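PDB 6UVU: ArsR family transcriptional regulator from Comamonas testosteroni, which acts as an antimony(III)-responsive transcriptional repressor, probably by binding DNA through a winged helix-turn-helix domain. Local coordinates for residues G55-V59 with I95-I99; R83-R87 with R98-V104. All blocks are in the same frame, centred on the assembly; numbering follows the deposited sequence.

Interaction 1 (G55-V59 with I95-I99)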
ATOM      1  N   GLY B  55      -6.268   0.142  19.815  1.00 38.41           N
ATOM      2  CA  GLY B  55      -7.317   1.137  19.726  1.00 38.60           C
ATOM      3  C   GLY B  55      -6.918   2.501  20.228  1.00 38.26           C
ATOM      4  O   GLY B  55      -7.789   3.335  20.486  1.00 41.07           O
ATOM      5  N   GLY B  56      -5.619   2.750  20.386  1.00 37.88           N
ATOM      6  CA  GLY B  56      -5.141   4.046  20.824  1.00 37.63           C
ATOM      7  C   GLY B  56      -4.226   4.027  22.036  1.00 37.88           C
ATOM      8  O   GLY B  56      -4.488   3.316  23.010  1.00 44.15           O
ATOM      9  N   LEU B  57      -3.165   4.833  22.000  1.00 35.58           N
ATOM     10  CA  LEU B  57      -2.148   4.832  23.041  1.00 34.61           C
ATOM     11  C   LEU B  57      -1.576   6.235  23.212  1.00 32.04           C
ATOM     12  O   LEU B  57      -1.712   7.099  22.339  1.00 27.95           O
ATOM     13  CB  LEU B  57      -1.022   3.847  22.705  1.00 38.10           C
ATOM     14  CG  LEU B  57      -1.426   2.367  22.645  1.00 38.81           C
ATOM     15  CD1 LEU B  57      -0.343   1.508  21.986  1.00 38.82           C
ATOM     16  CD2 LEU B  57      -1.802   1.842  24.040  1.00 39.90           C
ATOM     17  N   CYS B  58      -0.918   6.443  24.350  1.00 30.10           N
ATOM     18  CA  CYS B  58      -0.050   7.586  24.565  1.00 30.99           C
ATOM     19  C   CYS B  58       1.337   7.280  24.029  1.00 30.76           C
ATOM     20  O   CYS B  58       1.672   6.137  23.705  1.00 31.37           O
ATOM     21  CB  CYS B  58       0.037   7.961  26.055  1.00 35.23           C
ATOM     22  SG  CYS B  58       0.992   6.812  27.119  1.00 36.71           S
ATOM     23  N   VAL B  59       2.160   8.327  23.966  1.00 29.83           N
ATOM     24  CA  VAL B  59       3.483   8.215  23.364  1.00 30.60           C
ATOM     25  C   VAL B  59       4.354   7.227  24.140  1.00 30.93           C
ATOM     26  O   VAL B  59       5.151   6.484  23.548  1.00 29.29           O
ATOM     27  CB  VAL B  59       4.122   9.614  23.266  1.00 31.10           C
ATOM     28  CG1 VAL B  59       5.550   9.532  22.790  1.00 31.55           C
ATOM     29  CG2 VAL B  59       3.317  10.480  22.323  1.00 31.12           C
ATOM     30  N   ILE B  95      -1.652  12.843  25.998  1.00 29.85           N
ATOM     31  CA  ILE B  95      -2.153  12.864  24.630  1.00 26.74           C
ATOM     32  C   ILE B  95      -2.347  11.421  24.185  1.00 26.30           C
ATOM     33  O   ILE B  95      -1.404  10.624  24.213  1.00 28.65           O
ATOM     34  CB  ILE B  95      -1.203  13.607  23.682  1.00 28.19           C
ATOM     35  CG1 ILE B  95      -0.810  14.964  24.278  1.00 30.08           C
ATOM     36  CG2 ILE B  95      -1.861  13.783  22.324  1.00 29.83           C
ATOM     37  CD1 ILE B  95       0.076  15.822  23.360  1.00 32.17           C
ATOM     38  N   HIS B  96      -3.574  11.089  23.805  1.00 22.08           N
ATOM     39  CA  HIS B  96      -3.965   9.765  23.357  1.00 25.09           C
ATOM     40  C   HIS B  96      -4.205   9.840  21.854  1.00 24.36           C
ATOM     41  O   HIS B  96      -4.897  10.748  21.376  1.00 22.65           O
ATOM     42  CB  HIS B  96      -5.223   9.311  24.102  1.00 27.60           C
ATOM     43  CG  HIS B  96      -5.594   7.875  23.877  1.00 35.04           C
ATOM     44  ND1 HIS B  96      -6.521   7.482  22.929  1.00 34.93           N
ATOM     45  CD2 HIS B  96      -5.200   6.739  24.505  1.00 36.63           C
ATOM     46  CE1 HIS B  96      -6.663   6.168  22.968  1.00 36.98           C
ATOM     47  NE2 HIS B  96      -5.873   5.692  23.918  1.00 39.94           N
ATOM     48  N   TYR B  97      -3.597   8.922  21.111  1.00 22.59           N
ATOM     49  CA  TYR B  97      -3.633   8.942  19.647  1.00 23.64           C
ATOM     50  C   TYR B  97      -4.463   7.780  19.128  1.00 22.50           C
ATOM     51  O   TYR B  97      -4.298   6.650  19.591  1.00 24.78           O
ATOM     52  CB  TYR B  97      -2.224   8.855  19.066  1.00 22.65           C
ATOM     53  CG  TYR B  97      -1.417  10.117  19.214  1.00 21.78           C
ATOM     54  CD1 TYR B  97      -1.486  11.131  18.263  1.00 22.75           C
ATOM     55  CD2 TYR B  97      -0.570  10.288  20.293  1.00 22.59           C
ATOM     56  CE1 TYR B  97      -0.737  12.273  18.395  1.00 21.63           C
ATOM     57  CE2 TYR B  97       0.185  11.423  20.427  1.00 22.92           C
ATOM     58  CZ  TYR B  97       0.097  12.408  19.486  1.00 23.32           C
ATOM     59  OH  TYR B  97       0.866  13.531  19.670  1.00 25.06           O
ATOM     60  N   ARG B  98      -5.340   8.056  18.163  1.00 25.02           N
ATOM     61  CA  ARG B  98      -6.186   7.048  17.527  1.00 27.10           C
ATOM     62  C   ARG B  98      -6.187   7.263  16.014  1.00 26.28           C
ATOM     63  O   ARG B  98      -6.145   8.406  15.549  1.00 21.87           O
ATOM     64  CB  ARG B  98      -7.620   7.113  18.056  1.00 34.13           C
ATOM     65  CG  ARG B  98      -8.392   5.823  17.900  1.00 43.35           C
ATOM     66  CD  ARG B  98      -9.859   5.997  18.262  1.00 51.15           C
ATOM     67  NE  ARG B  98     -10.047   6.517  19.615  1.00 60.05           N
ATOM     68  CZ  ARG B  98     -10.132   5.754  20.705  1.00 63.05           C
ATOM     69  NH1 ARG B  98     -10.036   4.433  20.592  1.00 60.16           N
ATOM     70  NH2 ARG B  98     -10.306   6.307  21.903  1.00 57.96           N
ATOM     71  N   ILE B  99      -6.257   6.166  15.259  1.00 24.40           N
ATOM     72  CA  ILE B  99      -6.359   6.203  13.801  1.00 26.60           C
ATOM     73  C   ILE B  99      -7.784   6.581  13.421  1.00 26.57           C
ATOM     74  O   ILE B  99      -8.739   5.886  13.788  1.00 28.44           O
ATOM     75  CB  ILE B  99      -5.988   4.843  13.178  1.00 27.76           C
ATOM     76  CG1 ILE B  99      -4.531   4.455  13.428  1.00 28.71           C
ATOM     77  CG2 ILE B  99      -6.267   4.837  11.689  1.00 29.47           C
ATOM     78  CD1 ILE B  99      -4.234   3.009  13.046  1.00 27.17           C
TER
HETATM   79  O   HOH W   1       1.020  10.852  24.509  1.00 28.28           O

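Interaction 2 (R83-R87 with R98-V104)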
ATOM      1  N   ARG B  83      -1.319  15.257   9.157  1.00 27.92           N
ATOM      2  CA  ARG B  83      -1.841  14.762   7.886  1.00 26.12           C
ATOM      3  C   ARG B  83      -3.244  14.199   8.018  1.00 24.06           C
ATOM      4  O   ARG B  83      -3.760  13.641   7.048  1.00 20.48           O
ATOM      5  CB  ARG B  83      -0.913  13.692   7.297  1.00 28.70           C
ATOM      6  CG  ARG B  83       0.593  14.006   7.349  1.00 31.42           C
ATOM      7  CD  ARG B  83       1.101  14.909   6.205  1.00 31.81           C
ATOM      8  NE  ARG B  83       0.672  16.305   6.340  1.00 32.57           N
ATOM      9  CZ  ARG B  83       1.304  17.238   7.057  1.00 34.10           C
ATOM     10  NH1 ARG B  83       2.413  16.947   7.730  1.00 29.71           N
ATOM     11  NH2 ARG B  83       0.815  18.472   7.102  1.00 35.61           N
ATOM     12  N   ARG B  84      -3.850  14.295   9.202  1.00 24.23           N
ATOM     13  CA  ARG B  84      -5.221  13.846   9.458  1.00 23.76           C
ATOM     14  C   ARG B  84      -5.360  12.329   9.427  1.00 22.93           C
ATOM     15  O   ARG B  84      -6.437  11.804   9.147  1.00 22.56           O
ATOM     16  CB  ARG B  84      -6.218  14.496   8.493  1.00 25.98           C
ATOM     17  CG  ARG B  84      -6.360  15.997   8.725  1.00 30.47           C
ATOM     18  CD  ARG B  84      -6.980  16.700   7.551  1.00 32.13           C
ATOM     19  NE  ARG B  84      -6.363  16.292   6.285  1.00 36.64           N
ATOM     20  CZ  ARG B  84      -5.243  16.807   5.778  1.00 40.25           C
ATOM     21  NH1 ARG B  84      -4.575  17.768   6.422  1.00 38.95           N
ATOM     22  NH2 ARG B  84      -4.786  16.349   4.620  1.00 41.11           N
ATOM     23  N   ILE B  85      -4.288  11.605   9.720  1.00 20.48           N
ATOM     24  CA  ILE B  85      -4.402  10.149   9.777  1.00 22.14           C
ATOM     25  C   ILE B  85      -4.848   9.724  11.175  1.00 21.28           C
ATOM     26  O   ILE B  85      -5.551   8.716  11.328  1.00 19.53           O
ATOM     27  CB  ILE B  85      -3.070   9.473   9.397  1.00 21.86           C
ATOM     28  CG1 ILE B  85      -2.547   9.975   8.025  1.00 24.72           C
ATOM     29  CG2 ILE B  85      -3.195   7.939   9.421  1.00 22.84           C
ATOM     30  CD1 ILE B  85      -3.368   9.550   6.848  1.00 23.95           C
ATOM     31  N   LEU B  86      -4.445  10.490  12.183  1.00 20.36           N
ATOM     32  CA  LEU B  86      -4.733  10.233  13.580  1.00 21.80           C
ATOM     33  C   LEU B  86      -5.567  11.369  14.161  1.00 24.11           C
ATOM     34  O   LEU B  86      -5.677  12.455  13.587  1.00 22.11           O
ATOM     35  CB  LEU B  86      -3.440  10.085  14.386  1.00 19.50           C
ATOM     36  CG  LEU B  86      -2.432   9.066  13.867  1.00 19.62           C
ATOM     37  CD1 LEU B  86      -1.232   8.988  14.763  1.00 19.19           C
ATOM     38  CD2 LEU B  86      -3.074   7.717  13.724  1.00 19.20           C
ATOM     39  N   ARG B  87      -6.183  11.083  15.300  1.00 24.78           N
ATOM     40  CA  ARG B  87      -6.771  12.086  16.179  1.00 27.17           C
ATOM     41  C   ARG B  87      -5.949  12.103  17.459  1.00 26.09           C
ATOM     42  O   ARG B  87      -5.698  11.042  18.048  1.00 25.66           O
ATOM     43  CB  ARG B  87      -8.238  11.758  16.467  1.00 30.76           C
ATOM     44  CG  ARG B  87      -8.970  12.696  17.421  1.00 37.20           C
ATOM     45  CD  ARG B  87     -10.465  12.379  17.417  1.00 43.37           C
ATOM     46  NE  ARG B  87     -11.064  12.454  18.749  1.00 51.54           N
ATOM     47  CZ  ARG B  87     -10.988  11.490  19.666  1.00 55.81           C
ATOM     48  NH1 ARG B  87     -10.319  10.370  19.407  1.00 58.96           N
ATOM     49  NH2 ARG B  87     -11.572  11.649  20.850  1.00 59.43           N
ATOM     50  N   ARG B  98      -5.340   8.056  18.163  1.00 25.02           N
ATOM     51  CA  ARG B  98      -6.186   7.048  17.527  1.00 27.10           C
ATOM     52  C   ARG B  98      -6.187   7.263  16.014  1.00 26.28           C
ATOM     53  O   ARG B  98      -6.145   8.406  15.549  1.00 21.87           O
ATOM     54  CB  ARG B  98      -7.620   7.113  18.056  1.00 34.13           C
ATOM     55  CG  ARG B  98      -8.392   5.823  17.900  1.00 43.35           C
ATOM     56  CD  ARG B  98      -9.859   5.997  18.262  1.00 51.15           C
ATOM     57  NE  ARG B  98     -10.047   6.517  19.615  1.00 60.05           N
ATOM     58  CZ  ARG B  98     -10.132   5.754  20.705  1.00 63.05           C
ATOM     59  NH1 ARG B  98     -10.036   4.433  20.592  1.00 60.16           N
ATOM     60  NH2 ARG B  98     -10.306   6.307  21.903  1.00 57.96           N
ATOM     61  N   ILE B  99      -6.257   6.166  15.259  1.00 24.40           N
ATOM     62  CA  ILE B  99      -6.359   6.203  13.801  1.00 26.60           C
ATOM     63  C   ILE B  99      -7.784   6.581  13.421  1.00 26.57           C
ATOM     64  O   ILE B  99      -8.739   5.886  13.788  1.00 28.44           O
ATOM     65  CB  ILE B  99      -5.988   4.843  13.178  1.00 27.76           C
ATOM     66  CG1 ILE B  99      -4.531   4.455  13.428  1.00 28.71           C
ATOM     67  CG2 ILE B  99      -6.267   4.837  11.689  1.00 29.47           C
ATOM     68  CD1 ILE B  99      -4.234   3.009  13.046  1.00 27.17           C
ATOM     69  N   VAL B 100      -7.935   7.655  12.650  1.00 25.86           N
ATOM     70  CA  VAL B 100      -9.245   8.061  12.155  1.00 28.31           C
ATOM     71  C   VAL B 100      -9.334   8.061  10.629  1.00 27.61           C
ATOM     72  O   VAL B 100     -10.381   8.419  10.083  1.00 28.39           O
ATOM     73  CB  VAL B 100      -9.656   9.437  12.726  1.00 26.52           C
ATOM     74  CG1 VAL B 100      -9.818   9.348  14.245  1.00 26.53           C
ATOM     75  CG2 VAL B 100      -8.628  10.489  12.358  1.00 29.27           C
ATOM     76  N   ASP B 101      -8.287   7.638   9.921  1.00 27.25           N
ATOM     77  CA  ASP B 101      -8.398   7.418   8.478  1.00 27.72           C
ATOM     78  C   ASP B 101      -8.774   5.962   8.211  1.00 28.39           C
ATOM     79  O   ASP B 101      -7.949   5.067   8.427  1.00 27.54           O
ATOM     80  CB  ASP B 101      -7.079   7.772   7.792  1.00 27.96           C
ATOM     81  CG  ASP B 101      -7.206   7.877   6.280  1.00 27.94           C
ATOM     82  OD1 ASP B 101      -7.822   7.002   5.648  1.00 25.90           O
ATOM     83  OD2 ASP B 101      -6.673   8.847   5.717  1.00 34.70           O
ATOM     84  N   PRO B 102     -10.000   5.665   7.745  1.00 28.91           N
ATOM     85  CA  PRO B 102     -10.342   4.258   7.473  1.00 29.20           C
ATOM     86  C   PRO B 102      -9.644   3.695   6.237  1.00 27.79           C
ATOM     87  O   PRO B 102      -9.414   2.483   6.166  1.00 30.73           O
ATOM     88  CB  PRO B 102     -11.865   4.295   7.287  1.00 28.45           C
ATOM     89  CG  PRO B 102     -12.107   5.650   6.703  1.00 28.96           C
ATOM     90  CD  PRO B 102     -11.086   6.579   7.352  1.00 29.64           C
ATOM     91  N   CYS B 103      -9.310   4.528   5.253  1.00 25.28           N
ATOM     92  CA  CYS B 103      -8.542   4.039   4.116  1.00 24.71           C
ATOM     93  C   CYS B 103      -7.182   3.521   4.551  1.00 21.92           C
ATOM     94  O   CYS B 103      -6.743   2.458   4.097  1.00 20.21           O
ATOM     95  CB  CYS B 103      -8.382   5.145   3.075  1.00 27.85           C
ATOM     96  SG  CYS B 103      -9.948   5.682   2.405  1.00 30.25           S
ATOM     97  N   VAL B 104      -6.486   4.275   5.401  1.00 21.84           N
ATOM     98  CA  VAL B 104      -5.231   3.799   5.971  1.00 22.68           C
ATOM     99  C   VAL B 104      -5.457   2.478   6.684  1.00 23.51           C
ATOM    100  O   VAL B 104      -4.643   1.553   6.576  1.00 22.10           O
ATOM    101  CB  VAL B 104      -4.634   4.868   6.909  1.00 23.88           C
ATOM    102  CG1 VAL B 104      -3.747   4.242   8.008  1.00 25.59           C
ATOM    103  CG2 VAL B 104      -3.836   5.870   6.120  1.00 25.61           C
TER

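Interaction 1 (G55-V59 with I95-I99)
Leu-57 and Tyr-97 pair through their backbones in a single antiparallel, hydrogen-bonded bridge. The bond from Tyr-97 N to Leu-57 O is 2.9 Å long and fairly straight, 164° at the hydrogen; the return bond, Leu-57 N to Tyr-97 O, is longer at 3.2 Å and more bent. Tyr-97 O also receives the CA-H of Gly-56, with CA 3.0 Å away, and the CA of Cys-58 makes a similar contact with Ile-95 O. Beyond the bridge a water takes over: it accepts from Val-59 N at 2.8 Å and donates to Ile-95 O.

The imidazole of His-96, with CG trans to the backbone N (chi1 -171°), rises beside the loop and brings one face beneath Leu-57 N, which sits near the rim. Its CE1 lies 3.4 Å from Gly-56 CA, on the side from which a side chain would point, so the ring fits here only because this residue is glycine, which its phi of 126° also favours. Tyr-97 turns its ring edge to Leu-57 O, while CE2 meets Val-59 CG2 at 3.8 Å, the two side chains running alongside each other. Leu-77 of helix 70-82 touches both of them.

Ser-54 OG, just before the loop, is hydrogen-bonded to Gly-56 N; at the far end the side chain of Cys-58 caps helix 59-65. Strand 94-99 pairs on with strand 86-91, so the loop between helices 42-54 and 59-65 lies against the hairpin wing of the winged helix-turn-helix. Two backbone bonds and one water bridge thus fix the loop's register, with apolar packing confined to the Val-59 end.

Interaction 2 (R83-R87 with R98-V104)
Arg-98 and Arg-87 form a hydrogen-bonded antiparallel pair, with Arg-87 N to Arg-98 O at 2.7 Å and Arg-98 N to Arg-87 O at 3.0 Å. Their side chains leave the same face of the hairpin and run side by side, bringing Arg-87 NH1 to the edge of the Arg-98 guanidinium, 3.9 Å from NE. The two planes are 26° apart, and these like charges probably disfavour a closer approach.

Ile-99 faces Leu-86 across the next, non-hydrogen-bonded pair. Although the side chains diverge at their base, CD2 of Leu-86 returns to within 3.6 Å of Ile-99 CG1. Leu-51 of helix 42-54 touches both residues.

The strand ends at Ile-99, and Val-100 begins the turn into helix 102-121. Its CG1 packs on Arg-87 CB, and CG2 lies over the Leu-86 carbonyl carbon; Ala-11 of the second subunit also packs here. Ile-85 O accepts from Val-100 N at 2.9 Å and from Asp-101 N at 3.3 Å, both from the same face of its plane.

Asp-101 is the N-cap of this helix. Chi1 of -167° swings its carboxylate away from its own backbone N. OD1 accepts from Val-104 N at 3.0 Å, from above the carboxylate plane. Cys-103 packs on Leu-114 of the second subunit. Val-104 meets Ile-85 nearly at a right angle, CG2 lying 3.8 Å from Ile-85 CD1. Ile-85 follows the Schellman motif at Arg-84 that closes helix 70-82. It thereby joins the base of the winged helix-turn-helix's hairpin wing to the last helix twice over, through carbonyl and side chain.

Interactions 1 and 2 use strand 94-99 in different ways. Interaction 1 is a surface contact, in which a loop meets the strand through one bridge, a water and a histidine ring. Interaction 2 is partly buried and pairs the strand with its hairpin partner 86-91 before continuing into helix 102-121; its apolar side chains carry more of the packing. The two share Arg-98 and Ile-99, and they touch where Tyr-97 CD1 lies 4.1 Å from Leu-86 CD1. Arg-98 packs on Ala-11 of the second subunit, so both contacts also reach the dimer partner. Together they tie the wing to the loop after helix 42-54 and to the last helix.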